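Local coordinates for OxyA protein (Actinoplanes teichomyceticus, PDB 5HH3) that probably catalyses phenolic coupling of a peptide precursor in glycopeptide antibiotic biosynthesis, as a heme-containing member of the cytochrome P450 family, at residues Asp131-Leu136 with Val140-Arg145; Trp252-Asp257 with Ala364-Phe369; Glu259-Leu264 with Thr360-Leu365. All blocks are in the same frame, centred on the assembly; numbering follows the deposited sequence.

Contact 1. Residues Asp131-Leu136 with Val140-Arg145; sequences DAIEAL and VDFVPR
Ile133 meets Phe142 with both of its branches, and its CG1-CD1 branch also runs along Arg145. Its CG2 methyl, placed anti to the backbone N by a chi1 of -70°, reaches the outer rim of the Phe142 ring, with CZ of Phe142 3.9 Å from CG2 of Ile133. The other branch continues nearly extended to CD1, which lies over one face of the same ring, displaced toward the rim. The isoleucine stands roughly perpendicular to the phenylalanine side chain. CD1 of Ile133 also rests 3.5 Å from the backbone O of Arg145, and CG1 of Ile133 lies 3.8 Å from CB of Arg145, the two side chains running past each other in opposite directions.

Val140 packs against the same isoleucine from the strand. Its CG2 methyl is 4.1 Å from CG2 of Ile133 and equally distant from CB of Leu136, so one methyl bridges two residues almost one turn apart. Farther out, Leu136 meets Arg145 in a different manner: CD1 of Leu136 sits above one face of the guanidinium, 3.9 Å from CZ of Arg145. A bend at chi2 of -57° turns the arginine chain so that its flat head crosses the leucine and is packed by a methyl, at an exposed margin of an otherwise buried contact.

The start of the second helix is capped by Asp141, whose OD1 accepts from Val143 N while also receiving Leu393 N. Val140 and Phe142 pair through their backbones with Leu395 and Leu393. The chain leaves helix 112-136, turns through a short connection, and packs strand 140-141 and the first turn of helix 142-159 against that helix's last turns: by order along the chain, probably the D helix, a beta-3 strand and the E helix of the P450 fold.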
ATOM      1  N   ASP B 131      23.072  31.809  12.152  1.00 42.61           N
ATOM      2  CA  ASP B 131      24.474  32.212  11.944  1.00 44.74           C
ATOM      3  C   ASP B 131      25.103  31.419  10.795  1.00 44.26           C
ATOM      4  O   ASP B 131      25.779  31.998   9.958  1.00 44.15           O
ATOM      5  CB  ASP B 131      25.330  32.039  13.225  1.00 46.45           C
ATOM      6  CG  ASP B 131      24.971  33.038  14.331  1.00 47.57           C
ATOM      7  OD1 ASP B 131      24.176  33.957  14.069  1.00 48.40           O
ATOM      8  OD2 ASP B 131      25.478  32.902  15.472  1.00 48.83           O
ATOM      9  N   ALA B 132      24.891  30.102  10.767  1.00 42.46           N
ATOM     10  CA  ALA B 132      25.425  29.254   9.684  1.00 43.28           C
ATOM     11  C   ALA B 132      24.846  29.618   8.299  1.00 42.71           C
ATOM     12  O   ALA B 132      25.556  29.592   7.307  1.00 42.73           O
ATOM     13  CB  ALA B 132      25.162  27.779   9.980  1.00 42.86           C
ATOM     14  N   ILE B 133      23.554  29.931   8.243  1.00 41.95           N
ATOM     15  CA  ILE B 133      22.900  30.370   6.995  1.00 42.21           C
ATOM     16  C   ILE B 133      23.526  31.683   6.540  1.00 44.16           C
ATOM     17  O   ILE B 133      23.908  31.827   5.381  1.00 45.00           O
ATOM     18  CB  ILE B 133      21.359  30.540   7.168  1.00 40.66           C
ATOM     19  CG1 ILE B 133      20.690  29.174   7.332  1.00 39.18           C
ATOM     20  CG2 ILE B 133      20.748  31.280   5.976  1.00 41.07           C
ATOM     21  CD1 ILE B 133      19.277  29.234   7.876  1.00 37.60           C
ATOM     22  N   GLU B 134      23.654  32.625   7.468  1.00 45.63           N
ATOM     23  CA  GLU B 134      24.260  33.930   7.162  1.00 48.50           C
ATOM     24  C   GLU B 134      25.700  33.777   6.643  1.00 48.91           C
ATOM     25  O   GLU B 134      26.066  34.390   5.637  1.00 49.78           O
ATOM     26  CB  GLU B 134      24.187  34.878   8.373  1.00 50.65           C
ATOM     27  CG  GLU B 134      24.408  36.344   8.014  1.00 54.82           C
ATOM     28  CD  GLU B 134      23.967  37.339   9.085  1.00 57.07           C
ATOM     29  OE1 GLU B 134      23.683  36.969  10.248  1.00 57.71           O
ATOM     30  OE2 GLU B 134      23.915  38.536   8.743  1.00 62.19           O
ATOM     31  N   ALA B 135      26.488  32.916   7.282  1.00 47.75           N
ATOM     32  CA  ALA B 135      27.859  32.664   6.832  1.00 49.10           C
ATOM     33  C   ALA B 135      27.960  31.994   5.459  1.00 49.23           C
ATOM     34  O   ALA B 135      28.951  32.207   4.760  1.00 50.37           O
ATOM     35  CB  ALA B 135      28.640  31.866   7.876  1.00 49.43           C
ATOM     36  N   LEU B 136      26.967  31.196   5.062  1.00 47.90           N
ATOM     37  CA  LEU B 136      26.951  30.617   3.701  1.00 49.02           C
ATOM     38  C   LEU B 136      26.734  31.673   2.624  1.00 49.97           C
ATOM     39  O   LEU B 136      27.361  31.618   1.569  1.00 51.51           O
ATOM     40  CB  LEU B 136      25.883  29.530   3.545  1.00 48.05           C
ATOM     41  CG  LEU B 136      26.176  28.231   4.283  1.00 47.94           C
ATOM     42  CD1 LEU B 136      24.884  27.475   4.488  1.00 46.47           C
ATOM     43  CD2 LEU B 136      27.213  27.392   3.548  1.00 49.85           C
ATOM     44  N   VAL B 140      20.381  30.536  -0.245  1.00 46.88           N
ATOM     45  CA  VAL B 140      20.523  29.338   0.604  1.00 45.03           C
ATOM     46  C   VAL B 140      19.242  28.486   0.537  1.00 42.91           C
ATOM     47  O   VAL B 140      18.135  29.025   0.553  1.00 42.01           O
ATOM     48  CB  VAL B 140      20.803  29.708   2.081  1.00 44.59           C
ATOM     49  CG1 VAL B 140      20.896  28.462   2.962  1.00 44.49           C
ATOM     50  CG2 VAL B 140      22.087  30.499   2.227  1.00 47.13           C
ATOM     51  N   ASP B 141      19.403  27.163   0.506  1.00 42.05           N
ATOM     52  CA  ASP B 141      18.272  26.233   0.624  1.00 40.66           C
ATOM     53  C   ASP B 141      17.831  26.061   2.088  1.00 38.84           C
ATOM     54  O   ASP B 141      18.488  25.388   2.873  1.00 38.76           O
ATOM     55  CB  ASP B 141      18.629  24.879   0.015  1.00 41.19           C
ATOM     56  CG  ASP B 141      17.409  23.977  -0.191  1.00 40.15           C
ATOM     57  OD1 ASP B 141      16.293  24.234   0.341  1.00 38.41           O
ATOM     58  OD2 ASP B 141      17.576  22.964  -0.887  1.00 41.97           O
ATOM     59  N   PHE B 142      16.686  26.637   2.429  1.00 37.43           N
ATOM     60  CA  PHE B 142      16.164  26.588   3.795  1.00 36.68           C
ATOM     61  C   PHE B 142      15.601  25.204   4.228  1.00 35.94           C
ATOM     62  O   PHE B 142      15.296  25.017   5.406  1.00 35.65           O
ATOM     63  CB  PHE B 142      15.127  27.707   4.022  1.00 35.49           C
ATOM     64  CG  PHE B 142      15.743  29.020   4.445  1.00 37.17           C
ATOM     65  CD1 PHE B 142      16.741  29.611   3.688  1.00 37.93           C
ATOM     66  CD2 PHE B 142      15.336  29.659   5.613  1.00 36.92           C
ATOM     67  CE1 PHE B 142      17.301  30.817   4.062  1.00 39.50           C
ATOM     68  CE2 PHE B 142      15.917  30.860   5.998  1.00 37.69           C
ATOM     69  CZ  PHE B 142      16.893  31.439   5.222  1.00 39.13           C
ATOM     70  N   VAL B 143      15.464  24.245   3.306  1.00 36.16           N
ATOM     71  CA  VAL B 143      15.022  22.889   3.673  1.00 35.11           C
ATOM     72  C   VAL B 143      16.098  22.182   4.525  1.00 34.91           C
ATOM     73  O   VAL B 143      15.809  21.839   5.657  1.00 33.42           O
ATOM     74  CB  VAL B 143      14.554  22.067   2.443  1.00 35.73           C
ATOM     75  CG1 VAL B 143      14.331  20.584   2.785  1.00 35.58           C
ATOM     76  CG2 VAL B 143      13.267  22.660   1.895  1.00 35.30           C
ATOM     77  N   PRO B 144      17.334  22.007   4.007  1.00 35.92           N
ATOM     78  CA  PRO B 144      18.404  21.488   4.874  1.00 36.62           C
ATOM     79  C   PRO B 144      18.918  22.476   5.926  1.00 36.77           C
ATOM     80  O   PRO B 144      19.128  22.075   7.068  1.00 36.07           O
ATOM     81  CB  PRO B 144      19.523  21.121   3.897  1.00 37.84           C
ATOM     82  CG  PRO B 144      19.265  21.953   2.698  1.00 38.25           C
ATOM     83  CD  PRO B 144      17.782  22.094   2.605  1.00 37.11           C
ATOM     84  N   ARG B 145      19.086  23.745   5.560  1.00 36.98           N
ATOM     85  CA  ARG B 145      19.796  24.699   6.425  1.00 38.33           C
ATOM     86  C   ARG B 145      18.976  25.339   7.537  1.00 37.12           C
ATOM     87  O   ARG B 145      19.551  25.811   8.509  1.00 37.48           O
ATOM     88  CB  ARG B 145      20.484  25.791   5.598  1.00 40.04           C
ATOM     89  CG  ARG B 145      21.349  25.252   4.481  1.00 41.88           C
ATOM     90  CD  ARG B 145      22.397  24.311   5.030  1.00 43.55           C
ATOM     91  NE  ARG B 145      23.349  23.953   3.987  1.00 46.62           N
ATOM     92  CZ  ARG B 145      24.630  23.632   4.170  1.00 48.33           C
ATOM     93  NH1 ARG B 145      25.208  23.647   5.368  1.00 48.61           N
ATOM     94  NH2 ARG B 145      25.347  23.310   3.115  1.00 50.70           N
TER

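Contact 2. Residues Trp252-Asp257 with Ala364-Phe369; sequences WLMADD and ALAHRF
Here a methionine packs between two long helices in a buried contact of apolar side chains, without a hydrogen bond between the segments: Met254, near the C-terminal end of helix 225-256, meets Leu365 and Ala366 in the last turns of helix 351-368. By order along the chain, helix 225-256 probably corresponds to the long helix that crosses the P450 fold, and helix 351-368 to the L helix, which follows the heme-ligating Cys348. The CA atoms of Met254 and Ala366 are 7.7 Å from each other, and one side chain, straight to its sulfur and then bent, makes the contact.

The terminal methyl does most of the touching. CE of Met254 lies 3.7 Å from CG of Leu365 and 3.8 Å from CB of Ala366, and it also presses on the backbone, 3.5 Å from N of Ala366. A chi2 of 171° carries the chain straight out from its helix, after which the bend at chi3 (58°) turns the methyl onto the surface of helix 351-368. The sulfur is involved as well, since SD of Met254 is 3.8 Å from CD2 of Leu365. The thioether and the leucine cross obliquely.

Leu365 is forked between two tasks. Its CD2 branch takes the methionine, whereas CD1 is directed to the rim of the Phe369 ring, in the plane of that ring. Ala366, with only a methyl, lets the thioether end approach the helix backbone closely.

Other elements enclose the pair. Phe261 of helix 258-266 packs on Met254, and Leu130 of helix 112-136 receives Leu365. Trp252, on the same helix as Met254, reaches Phe25 and the loop residues Phe388 and Leu393, while beyond the end of helix 351-368 the ring of Phe369 stacks with Trp397, just after strand 394-396.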
ATOM      1  N   TRP B 252       8.727  29.477   3.815  1.00 34.91           N
ATOM      2  CA  TRP B 252       8.117  29.792   2.520  1.00 36.42           C
ATOM      3  C   TRP B 252       6.981  30.799   2.702  1.00 36.36           C
ATOM      4  O   TRP B 252       6.922  31.790   1.980  1.00 37.15           O
ATOM      5  CB  TRP B 252       7.630  28.513   1.830  1.00 36.33           C
ATOM      6  CG  TRP B 252       7.023  28.684   0.457  1.00 37.53           C
ATOM      7  CD1 TRP B 252       7.146  29.756  -0.379  1.00 39.50           C
ATOM      8  CD2 TRP B 252       6.239  27.718  -0.256  1.00 38.15           C
ATOM      9  NE1 TRP B 252       6.469  29.531  -1.547  1.00 40.02           N
ATOM     10  CE2 TRP B 252       5.912  28.287  -1.507  1.00 39.47           C
ATOM     11  CE3 TRP B 252       5.778  26.426   0.043  1.00 37.86           C
ATOM     12  CZ2 TRP B 252       5.140  27.617  -2.458  1.00 40.30           C
ATOM     13  CZ3 TRP B 252       5.009  25.758  -0.900  1.00 38.24           C
ATOM     14  CH2 TRP B 252       4.698  26.353  -2.139  1.00 38.65           C
ATOM     15  N   LEU B 253       6.103  30.553   3.677  1.00 35.12           N
ATOM     16  CA  LEU B 253       5.014  31.475   3.996  1.00 35.97           C
ATOM     17  C   LEU B 253       5.535  32.859   4.399  1.00 38.00           C
ATOM     18  O   LEU B 253       4.936  33.882   4.022  1.00 37.33           O
ATOM     19  CB  LEU B 253       4.093  30.902   5.087  1.00 34.83           C
ATOM     20  CG  LEU B 253       2.798  31.673   5.386  1.00 35.40           C
ATOM     21  CD1 LEU B 253       1.856  31.648   4.206  1.00 36.09           C
ATOM     22  CD2 LEU B 253       2.093  31.122   6.604  1.00 34.51           C
ATOM     23  N   MET B 254       6.647  32.899   5.142  1.00 38.06           N
ATOM     24  CA  MET B 254       7.273  34.175   5.512  1.00 40.90           C
ATOM     25  C   MET B 254       7.834  34.955   4.320  1.00 41.37           C
ATOM     26  O   MET B 254       7.614  36.157   4.227  1.00 41.00           O
ATOM     27  CB  MET B 254       8.373  33.975   6.542  1.00 42.57           C
ATOM     28  CG  MET B 254       7.847  33.444   7.874  1.00 43.10           C
ATOM     29  SD  MET B 254       9.191  32.984   8.979  1.00 46.58           S
ATOM     30  CE  MET B 254      10.027  34.584   9.034  1.00 44.87           C
ATOM     31  N   ALA B 255       8.545  34.274   3.425  1.00 41.34           N
ATOM     32  CA  ALA B 255       8.989  34.881   2.169  1.00 43.93           C
ATOM     33  C   ALA B 255       7.789  35.289   1.257  1.00 45.41           C
ATOM     34  O   ALA B 255       7.815  36.330   0.608  1.00 47.14           O
ATOM     35  CB  ALA B 255       9.950  33.946   1.436  1.00 43.46           C
ATOM     36  N   ASP B 256       6.732  34.488   1.248  1.00 45.00           N
ATOM     37  CA  ASP B 256       5.550  34.766   0.451  1.00 46.75           C
ATOM     38  C   ASP B 256       4.708  35.935   0.985  1.00 47.87           C
ATOM     39  O   ASP B 256       4.135  36.680   0.199  1.00 48.84           O
ATOM     40  CB  ASP B 256       4.676  33.511   0.343  1.00 46.81           C
ATOM     41  CG  ASP B 256       3.594  33.647  -0.713  1.00 48.86           C
ATOM     42  OD1 ASP B 256       3.913  33.640  -1.911  1.00 50.79           O
ATOM     43  OD2 ASP B 256       2.420  33.787  -0.342  1.00 50.75           O
ATOM     44  N   ASP B 257       4.611  36.089   2.303  1.00 47.44           N
ATOM     45  CA  ASP B 257       3.772  37.131   2.896  1.00 48.88           C
ATOM     46  C   ASP B 257       4.542  37.891   3.981  1.00 49.17           C
ATOM     47  O   ASP B 257       4.212  37.805   5.165  1.00 48.57           O
ATOM     48  CB  ASP B 257       2.473  36.530   3.436  1.00 48.87           C
ATOM     49  CG  ASP B 257       1.359  37.583   3.628  1.00 51.18           C
ATOM     50  OD1 ASP B 257       1.629  38.788   3.565  1.00 54.01           O
ATOM     51  OD2 ASP B 257       0.199  37.200   3.866  1.00 51.42           O
ATOM     52  N   ALA B 364      12.661  34.194  15.477  1.00 38.28           N
ATOM     53  CA  ALA B 364      14.114  34.337  15.272  1.00 39.28           C
ATOM     54  C   ALA B 364      14.472  34.624  13.805  1.00 39.70           C
ATOM     55  O   ALA B 364      15.266  35.522  13.515  1.00 41.07           O
ATOM     56  CB  ALA B 364      14.829  33.094  15.736  1.00 38.89           C
ATOM     57  N   LEU B 365      13.861  33.866  12.892  1.00 38.91           N
ATOM     58  CA  LEU B 365      14.027  34.076  11.457  1.00 39.30           C
ATOM     59  C   LEU B 365      13.534  35.446  11.003  1.00 40.15           C
ATOM     60  O   LEU B 365      14.238  36.125  10.281  1.00 40.36           O
ATOM     61  CB  LEU B 365      13.321  32.983  10.657  1.00 38.37           C
ATOM     62  CG  LEU B 365      13.368  33.087   9.127  1.00 38.86           C
ATOM     63  CD1 LEU B 365      14.771  33.330   8.592  1.00 40.28           C
ATOM     64  CD2 LEU B 365      12.786  31.838   8.504  1.00 38.04           C
ATOM     65  N   ALA B 366      12.322  35.832  11.402  1.00 40.71           N
ATOM     66  CA  ALA B 366      11.768  37.143  11.028  1.00 42.10           C
ATOM     67  C   ALA B 366      12.668  38.302  11.472  1.00 44.11           C
ATOM     68  O   ALA B 366      12.870  39.226  10.705  1.00 44.40           O
ATOM     69  CB  ALA B 366      10.366  37.323  11.588  1.00 42.28           C
ATOM     70  N   HIS B 367      13.221  38.223  12.689  1.00 44.86           N
ATOM     71  CA  HIS B 367      14.179  39.215  13.182  1.00 47.41           C
ATOM     72  C   HIS B 367      15.519  39.209  12.458  1.00 48.39           C
ATOM     73  O   HIS B 367      16.113  40.275  12.255  1.00 49.65           O
ATOM     74  CB  HIS B 367      14.440  39.069  14.692  1.00 48.03           C
ATOM     75  CG  HIS B 367      13.380  39.693  15.538  1.00 49.81           C
ATOM     76  ND1 HIS B 367      12.331  38.971  16.075  1.00 49.05           N
ATOM     77  CD2 HIS B 367      13.184  40.977  15.911  1.00 51.71           C
ATOM     78  CE1 HIS B 367      11.542  39.785  16.750  1.00 49.91           C
ATOM     79  NE2 HIS B 367      12.037  41.008  16.666  1.00 52.30           N
ATOM     80  N   ARG B 368      16.023  38.030  12.101  1.00 46.77           N
ATOM     81  CA  ARG B 368      17.345  37.968  11.478  1.00 47.34           C
ATOM     82  C   ARG B 368      17.310  38.432  10.021  1.00 47.80           C
ATOM     83  O   ARG B 368      18.221  39.110   9.565  1.00 48.81           O
ATOM     84  CB  ARG B 368      17.938  36.559  11.552  1.00 45.89           C
ATOM     85  CG  ARG B 368      19.343  36.440  10.973  1.00 47.29           C
ATOM     86  CD  ARG B 368      20.367  37.226  11.789  1.00 48.60           C
ATOM     87  NE  ARG B 368      20.575  36.528  13.050  1.00 48.30           N
ATOM     88  CZ  ARG B 368      21.527  35.626  13.283  1.00 48.89           C
ATOM     89  NH1 ARG B 368      21.574  35.035  14.468  1.00 49.68           N
ATOM     90  NH2 ARG B 368      22.437  35.303  12.366  1.00 49.54           N
ATOM     91  N   PHE B 369      16.279  38.026   9.292  1.00 46.96           N
ATOM     92  CA  PHE B 369      16.190  38.288   7.874  1.00 48.19           C
ATOM     93  C   PHE B 369      14.846  38.931   7.563  1.00 47.42           C
ATOM     94  O   PHE B 369      13.999  38.302   6.955  1.00 46.07           O
ATOM     95  CB  PHE B 369      16.366  36.978   7.078  1.00 48.14           C
ATOM     96  CG  PHE B 369      17.721  36.316   7.258  1.00 49.36           C
ATOM     97  CD1 PHE B 369      18.896  37.031   7.075  1.00 51.43           C
ATOM     98  CD2 PHE B 369      17.812  34.955   7.583  1.00 48.77           C
ATOM     99  CE1 PHE B 369      20.138  36.421   7.234  1.00 52.49           C
ATOM    100  CE2 PHE B 369      19.044  34.340   7.729  1.00 49.48           C
ATOM    101  CZ  PHE B 369      20.208  35.070   7.556  1.00 51.26           C
TER

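Contact 3. Residues Glu259-Leu264 with Thr360-Leu365; sequences EQFALL and TAIPAL
Ile362 offers one methyl, CG2, to both Phe261 and Leu264, and these three buried residues form the inner part of the contact between helices 258-266 and 351-368. CE1 of Phe261 stands 4.0 Å from CG2 of Ile362; the methyl meets the ring obliquely, and the two side chains are likewise inclined to each other. CD2 of Leu264 comes to 4.2 Å from the same CG2 of Ile362, crossing the isoleucine at about a right angle. With chi1 at -64°, CG2 lies anti to the backbone N of Ile362 and faces helix 258-266. Leu264 has the corresponding setting for its CG (chi1 172°), which extends the leucine away from its own helix.

The outer part lies at Pro363, which is only partly exposed but is the one touching residue not fully buried. It also has the longest approach, CD2 of Leu264 being 4.3 Å from CG of Pro363. Pro363 has no N-H to give to the preceding turn, and helix 351-368 is kinked at this point. Trp274 of helix 274-282 packs against Leu264, Ile362 and Pro363 and so joins both parts.

The short helical segments cross at 105° with their axes 10.3 Å apart, a spacing that leaves the meeting to side-chain ends. Polar groups are served away from the apolar patch: Gln260 bonds to Ile331 N through OE1, and through NE2 to Phe329 O and Asp257 OD2. Binding between the two segments thus rests on van der Waals packing and the burial of hydrocarbon, with directional bonding left to the flanks.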
ATOM      1  N   GLU B 259       4.637  40.999   4.974  1.00 53.69           N
ATOM      2  CA  GLU B 259       3.983  42.063   5.748  1.00 55.55           C
ATOM      3  C   GLU B 259       3.318  41.562   7.035  1.00 52.94           C
ATOM      4  O   GLU B 259       3.396  42.211   8.069  1.00 53.12           O
ATOM      5  CB  GLU B 259       3.027  42.882   4.871  1.00 58.38           C
ATOM      6  CG  GLU B 259       3.796  43.727   3.856  1.00 61.52           C
ATOM      7  CD  GLU B 259       2.932  44.488   2.869  1.00 64.60           C
ATOM      8  OE1 GLU B 259       1.819  44.026   2.554  1.00 66.68           O
ATOM      9  OE2 GLU B 259       3.386  45.551   2.384  1.00 68.36           O
ATOM     10  N   GLN B 260       2.743  40.371   7.002  1.00 51.11           N
ATOM     11  CA  GLN B 260       2.135  39.807   8.213  1.00 49.38           C
ATOM     12  C   GLN B 260       3.175  39.415   9.256  1.00 48.17           C
ATOM     13  O   GLN B 260       2.957  39.604  10.448  1.00 48.42           O
ATOM     14  CB  GLN B 260       1.254  38.630   7.860  1.00 48.37           C
ATOM     15  CG  GLN B 260       0.145  39.019   6.892  1.00 49.37           C
ATOM     16  CD  GLN B 260      -1.099  38.205   7.090  1.00 47.91           C
ATOM     17  OE1 GLN B 260      -1.585  38.064   8.208  1.00 48.13           O
ATOM     18  NE2 GLN B 260      -1.636  37.679   6.010  1.00 48.09           N
ATOM     19  N   PHE B 261       4.315  38.903   8.810  1.00 46.93           N
ATOM     20  CA  PHE B 261       5.398  38.567   9.731  1.00 46.65           C
ATOM     21  C   PHE B 261       6.187  39.777  10.217  1.00 47.94           C
ATOM     22  O   PHE B 261       6.840  39.692  11.252  1.00 47.32           O
ATOM     23  CB  PHE B 261       6.313  37.501   9.135  1.00 45.65           C
ATOM     24  CG  PHE B 261       5.661  36.165   9.063  1.00 43.65           C
ATOM     25  CD1 PHE B 261       5.649  35.321  10.169  1.00 42.40           C
ATOM     26  CD2 PHE B 261       4.998  35.771   7.917  1.00 43.02           C
ATOM     27  CE1 PHE B 261       5.012  34.090  10.110  1.00 41.04           C
ATOM     28  CE2 PHE B 261       4.361  34.539   7.855  1.00 42.30           C
ATOM     29  CZ  PHE B 261       4.368  33.698   8.953  1.00 40.58           C
ATOM     30  N   ALA B 262       6.120  40.899   9.490  1.00 49.54           N
ATOM     31  CA  ALA B 262       6.644  42.176  10.002  1.00 50.98           C
ATOM     32  C   ALA B 262       5.831  42.635  11.221  1.00 51.49           C
ATOM     33  O   ALA B 262       6.363  43.267  12.123  1.00 52.04           O
ATOM     34  CB  ALA B 262       6.635  43.244   8.915  1.00 53.09           C
ATOM     35  N   LEU B 263       4.543  42.297  11.227  1.00 51.59           N
ATOM     36  CA  LEU B 263       3.650  42.542  12.356  1.00 52.83           C
ATOM     37  C   LEU B 263       4.040  41.684  13.558  1.00 51.48           C
ATOM     38  O   LEU B 263       4.044  42.165  14.678  1.00 51.59           O
ATOM     39  CB  LEU B 263       2.197  42.260  11.949  1.00 53.70           C
ATOM     40  CG  LEU B 263       1.132  43.222  12.453  1.00 56.82           C
ATOM     41  CD1 LEU B 263       1.258  44.587  11.781  1.00 59.36           C
ATOM     42  CD2 LEU B 263      -0.243  42.623  12.203  1.00 56.24           C
ATOM     43  N   LEU B 264       4.345  40.408  13.317  1.00 50.39           N
ATOM     44  CA  LEU B 264       4.901  39.534  14.349  1.00 50.34           C
ATOM     45  C   LEU B 264       6.201  40.089  14.930  1.00 52.40           C
ATOM     46  O   LEU B 264       6.364  40.094  16.153  1.00 53.90           O
ATOM     47  CB  LEU B 264       5.144  38.110  13.821  1.00 48.40           C
ATOM     48  CG  LEU B 264       5.888  37.120  14.733  1.00 47.70           C
ATOM     49  CD1 LEU B 264       5.127  36.878  16.027  1.00 47.61           C
ATOM     50  CD2 LEU B 264       6.122  35.803  14.003  1.00 46.25           C
ATOM     51  N   THR B 360       9.847  29.616  18.769  1.00 37.14           N
ATOM     52  CA  THR B 360      11.186  30.152  18.925  1.00 38.41           C
ATOM     53  C   THR B 360      11.821  30.436  17.577  1.00 38.77           C
ATOM     54  O   THR B 360      12.339  31.532  17.362  1.00 40.88           O
ATOM     55  CB  THR B 360      12.077  29.171  19.730  1.00 39.00           C
ATOM     56  OG1 THR B 360      11.435  28.880  20.982  1.00 39.42           O
ATOM     57  CG2 THR B 360      13.446  29.779  20.017  1.00 40.48           C
ATOM     58  N   ALA B 361      11.789  29.463  16.668  1.00 37.77           N
ATOM     59  CA  ALA B 361      12.519  29.592  15.404  1.00 37.48           C
ATOM     60  C   ALA B 361      11.911  30.589  14.406  1.00 37.38           C
ATOM     61  O   ALA B 361      12.653  31.262  13.680  1.00 37.64           O
ATOM     62  CB  ALA B 361      12.738  28.231  14.760  1.00 36.97           C
ATOM     63  N   ILE B 362      10.589  30.709  14.375  1.00 36.13           N
ATOM     64  CA  ILE B 362       9.947  31.581  13.393  1.00 37.48           C
ATOM     65  C   ILE B 362      10.203  33.071  13.690  1.00 37.98           C
ATOM     66  O   ILE B 362      10.612  33.797  12.785  1.00 38.61           O
ATOM     67  CB  ILE B 362       8.432  31.270  13.221  1.00 37.13           C
ATOM     68  CG1 ILE B 362       8.223  29.858  12.651  1.00 38.34           C
ATOM     69  CG2 ILE B 362       7.739  32.311  12.356  1.00 37.42           C
ATOM     70  CD1 ILE B 362       8.929  29.603  11.339  1.00 40.12           C
ATOM     71  N   PRO B 363       9.960  33.530  14.937  1.00 37.51           N
ATOM     72  CA  PRO B 363      10.342  34.901  15.281  1.00 38.67           C
ATOM     73  C   PRO B 363      11.820  35.167  15.120  1.00 38.90           C
ATOM     74  O   PRO B 363      12.189  36.255  14.675  1.00 39.30           O
ATOM     75  CB  PRO B 363       9.949  35.011  16.761  1.00 39.14           C
ATOM     76  CG  PRO B 363       8.790  34.078  16.869  1.00 38.26           C
ATOM     77  CD  PRO B 363       9.263  32.895  16.068  1.00 37.02           C
ATOM     78  N   ALA B 364      12.661  34.194  15.477  1.00 38.28           N
ATOM     79  CA  ALA B 364      14.114  34.337  15.272  1.00 39.28           C
ATOM     80  C   ALA B 364      14.472  34.624  13.805  1.00 39.70           C
ATOM     81  O   ALA B 364      15.266  35.522  13.515  1.00 41.07           O
ATOM     82  CB  ALA B 364      14.829  33.094  15.736  1.00 38.89           C
ATOM     83  N   LEU B 365      13.861  33.866  12.892  1.00 38.91           N
ATOM     84  CA  LEU B 365      14.027  34.076  11.457  1.00 39.30           C
ATOM     85  C   LEU B 365      13.534  35.446  11.003  1.00 40.15           C
ATOM     86  O   LEU B 365      14.238  36.125  10.281  1.00 40.36           O
ATOM     87  CB  LEU B 365      13.321  32.983  10.657  1.00 38.37           C
ATOM     88  CG  LEU B 365      13.368  33.087   9.127  1.00 38.86           C
ATOM     89  CD1 LEU B 365      14.771  33.330   8.592  1.00 40.28           C
ATOM     90  CD2 LEU B 365      12.786  31.838   8.504  1.00 38.04           C
TER

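The three contacts lie on the same side of the chain's centre; contact 1 closes before the others open, and contacts 2 and 3 both end on helix 351-368. Contacts 2 and 3 have centres about 6 Å apart and share Ala364 and Leu365; SD of Met254 touches CG2 of Ile362 at 3.7 Å, merging them into one apolar layer. Contact 1, its centre about 13 Å from that of contact 2, joins it through Arg368 NH2, which forms salt bridges with Asp131 OD1 at 2.8 Å and Glu134 OE1 at 3.0 Å, and through Phe142 CE2, 3.8 Å from Leu365 CD1. None lies at the heme-binding residues, although the Ile362 side chain is about 11 Å from a bound heme.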